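Local coordinates for protein chloroplastic group IIB intron splicing facilitator CRS2, chloroplastic (Zea mays, PDB 1RYB) that facilitates the splicing of group IIB introns in chloroplasts in complex with CAF1 or CAF2, and has a peptidyl-tRNA hydrolase fold without hydrolase activity, at residues Leu103-Asp108 with Leu146-Gly151; Leu111-Leu116 with Val173-Ala178. All blocks are in the same frame, centred on the assembly; numbering follows the deposited sequence.

Contact 1 (Leu103-Asp108 with Leu146-Gly151); sequences LLIYDD and LSIGIG
The phenol ring of Tyr106 reaches across to the neighbouring strand and rests one face on Ser147, whose CA stands 4.1 Å above the ring plane, toward the rim. His127 meets the same ring edge-to-face. Tyr106 CG sits in the crowded position between the backbone N and the carbonyl carbon (chi1 65°), and Tyr106 OH lies 2.6 Å from Ser147 OG. Ser147 OG thus lies between Tyr106 OH and Asp108 OD2, the latter at 3.1 Å from it. Serine suits this place, being small enough to lie beneath a ring while offering a hydroxyl to two partners. A phenylalanine in place of Tyr106 would keep the ring but would probably leave the Ser147 hydroxyl with Asp108 as its one side-chain mate here. Asp108 OD1 is hydrogen-bonded to Ser110 OG.

Strands 103-108 and 146-149 run parallel, joined by alternating backbone bonds such as Leu146 N to Leu104 O (2.8 Å) and Ile148 N to Tyr106 O (2.8 Å). Ile150 N continues the ladder to Asp108 O (3.0 Å), past the end of the second strand. On the other face the branched Ile105 crosses Ile148 obliquely, CG2 to CD1 at 3.7 Å. Further along, Ile150 CD1 packs on Asp107, whose OD1 is hydrogen-bonded to His127 and whose OD2 bonds to His35, the latter consistent with the aspartate-histidine pair of the peptidyl-tRNA hydrolase site.

The pair lies inside the mixed sheet of the fold: strand 18-22 flanks 102-108, helix 37-48 packs on Ile105 and Ile148, and helix 128-136 packs on Tyr106.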
loop_
_atom_site.group_PDB
_atom_site.type_symbol
_atom_site.label_atom_id
_atom_site.label_comp_id
_atom_site.label_asym_id
_atom_site.label_seq_id
_atom_site.Cartn_x
_atom_site.Cartn_y
_atom_site.Cartn_z
ATOM N N LEU A 103 -2.700 -0.303 -7.690
ATOM C CA LEU A 103 -3.274 -0.484 -6.366
ATOM C C LEU A 103 -2.359 0.110 -5.339
ATOM O O LEU A 103 -1.222 -0.349 -5.178
ATOM C CB LEU A 103 -3.516 -1.983 -6.091
ATOM C CG LEU A 103 -3.939 -2.395 -4.689
ATOM C CD1 LEU A 103 -5.317 -1.785 -4.355
ATOM C CD2 LEU A 103 -4.116 -3.920 -4.734
ATOM N N LEU A 104 -2.923 1.078 -4.557
ATOM C CA LEU A 104 -2.146 1.656 -3.468
ATOM C C LEU A 104 -2.563 1.069 -2.149
ATOM O O LEU A 104 -3.739 1.012 -1.839
ATOM C CB LEU A 104 -2.253 3.219 -3.336
ATOM C CG LEU A 104 -1.205 3.965 -4.112
ATOM C CD1 LEU A 104 0.146 3.903 -3.433
ATOM C CD2 LEU A 104 -1.144 3.485 -5.581
ATOM N N ILE A 105 -1.569 0.703 -1.324
ATOM C CA ILE A 105 -1.786 0.129 0.010
ATOM C C ILE A 105 -1.110 1.023 1.055
ATOM O O ILE A 105 0.100 1.248 0.955
ATOM C CB ILE A 105 -1.279 -1.343 0.049
ATOM C CG1 ILE A 105 -1.890 -2.101 -1.130
ATOM C CG2 ILE A 105 -1.680 -1.998 1.407
ATOM C CD1 ILE A 105 -1.653 -3.621 -0.974
ATOM N N TYR A 106 -1.844 1.471 2.087
ATOM C CA TYR A 106 -1.214 2.453 3.011
ATOM C C TYR A 106 -1.960 2.547 4.331
ATOM O O TYR A 106 -3.019 1.962 4.473
ATOM C CB TYR A 106 -1.232 3.860 2.302
ATOM C CG TYR A 106 -2.702 4.334 2.115
ATOM C CD1 TYR A 106 -3.332 5.114 3.085
ATOM C CD2 TYR A 106 -3.513 3.885 1.078
ATOM C CE1 TYR A 106 -4.652 5.527 2.925
ATOM C CE2 TYR A 106 -4.893 4.141 0.989
ATOM C CZ TYR A 106 -5.449 5.039 1.895
ATOM O OH TYR A 106 -6.807 5.374 1.855
ATOM N N ASP A 107 -1.342 3.206 5.300
ATOM C CA ASP A 107 -1.933 3.382 6.682
ATOM C C ASP A 107 -3.021 4.424 6.660
ATOM O O ASP A 107 -2.861 5.487 6.064
ATOM C CB ASP A 107 -0.856 3.836 7.678
ATOM C CG ASP A 107 -0.035 4.944 7.094
ATOM O OD1 ASP A 107 0.485 4.932 5.968
ATOM O OD2 ASP A 107 0.028 5.959 7.868
ATOM N N ASP A 108 -4.109 4.174 7.327
ATOM C CA ASP A 108 -5.185 5.186 7.291
ATOM C C ASP A 108 -5.645 5.496 8.711
ATOM O O ASP A 108 -6.105 4.622 9.451
ATOM C CB ASP A 108 -6.305 4.718 6.405
ATOM C CG ASP A 108 -7.446 5.661 6.283
ATOM O OD1 ASP A 108 -7.657 6.551 7.080
ATOM O OD2 ASP A 108 -8.252 5.321 5.310
ATOM N N LEU A 146 -6.213 0.126 -0.898
ATOM C CA LEU A 146 -6.540 -0.698 0.250
ATOM C C LEU A 146 -6.001 0.044 1.455
ATOM O O LEU A 146 -4.771 0.203 1.636
ATOM C CB LEU A 146 -5.897 -2.092 0.199
ATOM C CG LEU A 146 -6.186 -2.960 1.420
ATOM C CD1 LEU A 146 -7.652 -3.414 1.462
ATOM C CD2 LEU A 146 -5.261 -4.171 1.383
ATOM N N SER A 147 -6.945 0.588 2.291
ATOM C CA SER A 147 -6.546 1.349 3.484
ATOM C C SER A 147 -6.347 0.351 4.590
ATOM O O SER A 147 -7.173 -0.580 4.725
ATOM C CB SER A 147 -7.680 2.307 3.961
ATOM O OG SER A 147 -7.927 3.296 2.991
ATOM N N ILE A 148 -5.291 0.534 5.370
ATOM C CA ILE A 148 -5.019 -0.301 6.532
ATOM C C ILE A 148 -5.161 0.597 7.767
ATOM O O ILE A 148 -4.323 1.457 7.975
ATOM C CB ILE A 148 -3.605 -0.921 6.550
ATOM C CG1 ILE A 148 -3.492 -1.870 5.384
ATOM C CG2 ILE A 148 -3.434 -1.716 7.825
ATOM C CD1 ILE A 148 -2.041 -2.256 5.078
ATOM N N GLY A 149 -6.283 0.420 8.545
ATOM C CA GLY A 149 -6.526 1.319 9.667
ATOM C C GLY A 149 -5.434 1.243 10.706
ATOM O O GLY A 149 -4.923 0.186 11.071
ATOM N N ILE A 150 -5.080 2.402 11.188
ATOM C CA ILE A 150 -4.122 2.505 12.321
ATOM C C ILE A 150 -4.691 3.364 13.526
ATOM O O ILE A 150 -4.039 3.533 14.537
ATOM C CB ILE A 150 -2.725 3.007 11.883
ATOM C CG1 ILE A 150 -2.784 4.440 11.248
ATOM C CG2 ILE A 150 -2.095 1.977 10.940
ATOM C CD1 ILE A 150 -1.435 5.189 11.295
ATOM N N GLY A 151 -5.894 3.891 13.361
ATOM C CA GLY A 151 -6.563 4.737 14.351
ATOM C C GLY A 151 -5.902 6.083 14.468
ATOM O O GLY A 151 -5.028 6.370 13.720
#

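Contact 2 (Leu111-Leu116 with Val173-Ala178); sequences LPNGVL and VQIDTA
Asn113 and Gln174 meet through their amides where a type II beta turn, Pro112 to Val115, leans on helix 169-192. The two side chains cross at a slant with amide planes 34° apart, and Asn113 ND2 donates to Gln174 OE1 over 2.8 Å. That bond is moderately bent, with an N-H...O angle of 145°. Asn113 CG is anti to the backbone N (chi1 -169°), and the amide beyond it meets the helix; ND2 has a second acceptor in Glu171 O, so two oxygens of the helix region help fix its rotation. Gln174, exposed and extended beyond CG, is long enough to reach the turn from the helix.

Ile175 lies at about a right angle to Asn113, its CD1 touching Asn113 OD1 at 3.6 Å. This isoleucine is buried and packs also on Phe167 and on Val37 of helix 37-48, which makes a branched apolar chain appropriate there.

Gly114 holds the third position of the turn with a positive phi, where a side chain would be jammed against the preceding carbonyl oxygen. It would also press on Gln174 CB, so glycine is needed on both counts and lets the turn come close to the helix. Ala178, one helical turn after Gln174, presents just a methyl group, and its CB sits 3.5 Å from Gly114 O and 4.1 Å from Leu116 CD2. Leu116, also packed on Met41 and Leu203, opens strand 116-119. Beside this packing a water donates to Gln174 O at 2.8 Å and, weakly, to Gly114 O at 3.3 Å.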
loop_
_atom_site.group_PDB
_atom_site.type_symbol
_atom_site.label_atom_id
_atom_site.label_comp_id
_atom_site.label_asym_id
_atom_site.label_seq_id
_atom_site.Cartn_x
_atom_site.Cartn_y
_atom_site.Cartn_z
ATOM N N LEU A 111 -9.483 5.050 10.195
ATOM C CA LEU A 111 -10.089 3.783 10.446
ATOM C C LEU A 111 -9.463 3.211 11.658
ATOM O O LEU A 111 -8.283 3.412 11.895
ATOM C CB LEU A 111 -9.808 2.812 9.290
ATOM C CG LEU A 111 -10.473 3.218 8.004
ATOM C CD1 LEU A 111 -9.953 2.298 6.916
ATOM C CD2 LEU A 111 -11.971 2.981 8.135
ATOM N N PRO A 112 -10.169 2.423 12.379
ATOM C CA PRO A 112 -9.573 1.809 13.564
ATOM C C PRO A 112 -8.407 0.830 13.246
ATOM O O PRO A 112 -8.323 0.162 12.218
ATOM C CB PRO A 112 -10.740 1.044 14.282
ATOM C CG PRO A 112 -12.036 1.681 13.760
ATOM C CD PRO A 112 -11.657 2.325 12.404
ATOM N N ASN A 113 -7.534 0.656 14.212
ATOM C CA ASN A 113 -6.454 -0.219 13.995
ATOM C C ASN A 113 -6.821 -1.580 13.475
ATOM O O ASN A 113 -7.563 -2.403 14.092
ATOM C CB ASN A 113 -5.567 -0.329 15.261
ATOM C CG ASN A 113 -4.261 -1.026 15.021
ATOM O OD1 ASN A 113 -3.269 -0.406 14.651
ATOM N ND2 ASN A 113 -4.216 -2.270 15.429
ATOM N N GLY A 114 -6.173 -1.947 12.420
ATOM C CA GLY A 114 -6.382 -3.287 11.924
ATOM C C GLY A 114 -7.603 -3.399 10.953
ATOM O O GLY A 114 -7.838 -4.451 10.354
ATOM N N VAL A 115 -8.414 -2.383 10.842
ATOM C CA VAL A 115 -9.563 -2.497 9.927
ATOM C C VAL A 115 -9.136 -2.203 8.495
ATOM O O VAL A 115 -8.457 -1.200 8.210
ATOM C CB VAL A 115 -10.644 -1.510 10.389
ATOM C CG1 VAL A 115 -11.820 -1.536 9.428
ATOM C CG2 VAL A 115 -11.127 -1.988 11.770
ATOM N N LEU A 116 -9.565 -3.069 7.543
ATOM C CA LEU A 116 -9.213 -2.815 6.145
ATOM C C LEU A 116 -10.350 -2.171 5.417
ATOM O O LEU A 116 -11.532 -2.443 5.683
ATOM C CB LEU A 116 -8.917 -4.142 5.414
ATOM C CG LEU A 116 -7.712 -4.922 5.970
ATOM C CD1 LEU A 116 -7.473 -6.226 5.179
ATOM C CD2 LEU A 116 -6.422 -4.096 5.893
ATOM N N VAL A 173 -1.151 -7.528 17.074
ATOM C CA VAL A 173 -1.917 -8.732 16.872
ATOM C C VAL A 173 -3.025 -8.448 15.868
ATOM O O VAL A 173 -3.378 -9.265 14.989
ATOM C CB VAL A 173 -2.520 -9.146 18.240
ATOM C CG1 VAL A 173 -3.627 -10.179 18.069
ATOM C CG2 VAL A 173 -1.435 -9.751 19.151
ATOM N N GLN A 174 -3.568 -7.258 15.952
ATOM C CA GLN A 174 -4.628 -6.946 15.013
ATOM C C GLN A 174 -4.044 -6.666 13.641
ATOM O O GLN A 174 -4.644 -6.983 12.608
ATOM C CB GLN A 174 -5.362 -5.733 15.458
ATOM C CG GLN A 174 -6.154 -5.921 16.767
ATOM C CD GLN A 174 -6.627 -4.623 17.362
ATOM O OE1 GLN A 174 -6.004 -3.529 17.212
ATOM N NE2 GLN A 174 -7.599 -4.761 18.209
ATOM N N ILE A 175 -2.906 -6.035 13.608
ATOM C CA ILE A 175 -2.327 -5.749 12.260
ATOM C C ILE A 175 -1.996 -7.074 11.570
ATOM O O ILE A 175 -2.238 -7.294 10.400
ATOM C CB ILE A 175 -1.055 -4.886 12.345
ATOM C CG1 ILE A 175 -1.351 -3.455 12.846
ATOM C CG2 ILE A 175 -0.355 -4.909 11.015
ATOM C CD1 ILE A 175 -2.410 -2.677 12.041
ATOM N N ASP A 176 -1.455 -8.032 12.320
ATOM C CA ASP A 176 -1.141 -9.372 11.747
ATOM C C ASP A 176 -2.368 -10.032 11.165
ATOM O O ASP A 176 -2.306 -10.637 10.088
ATOM C CB ASP A 176 -0.497 -10.308 12.800
ATOM C CG ASP A 176 0.917 -9.843 13.110
ATOM O OD1 ASP A 176 1.483 -9.005 12.411
ATOM O OD2 ASP A 176 1.503 -10.485 14.133
ATOM N N THR A 177 -3.495 -9.876 11.856
ATOM C CA THR A 177 -4.681 -10.453 11.361
ATOM C C THR A 177 -5.080 -9.754 10.099
ATOM O O THR A 177 -5.637 -10.334 9.148
ATOM C CB THR A 177 -5.770 -10.291 12.409
ATOM O OG1 THR A 177 -5.455 -11.219 13.452
ATOM C CG2 THR A 177 -7.070 -10.674 11.839
ATOM N N ALA A 178 -4.887 -8.477 10.107
ATOM C CA ALA A 178 -5.272 -7.721 8.903
ATOM C C ALA A 178 -4.392 -8.108 7.702
ATOM O O ALA A 178 -4.837 -8.077 6.558
ATOM C CB ALA A 178 -5.098 -6.234 9.102
HETATM O O HOH W 1 -7.415 -7.012 12.438
#

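How the contacts relate
Contact 1 lies near the middle of the molecule, about 6 Å from the centre of the chain, and contact 2 about 14 Å from it; their own centres are 10 Å apart. Along the chain the segments alternate: 103-108, 111-116, 146-151, 173-178. Strand 145-149 joins them, pairing in parallel with 102-108 and antiparallel with the edge strand 116-119. Gly149 marks the junction, its N probably bonded to Val115 O (2.7 Å) and its O to Gly114 N (2.8 Å). Ile148 also packs on Leu116. The turn is thus tied to the sheet and to helix 169-192 alike, connecting that helix to the strands beside the active-site-like region of this peptidyl-tRNA hydrolase relative.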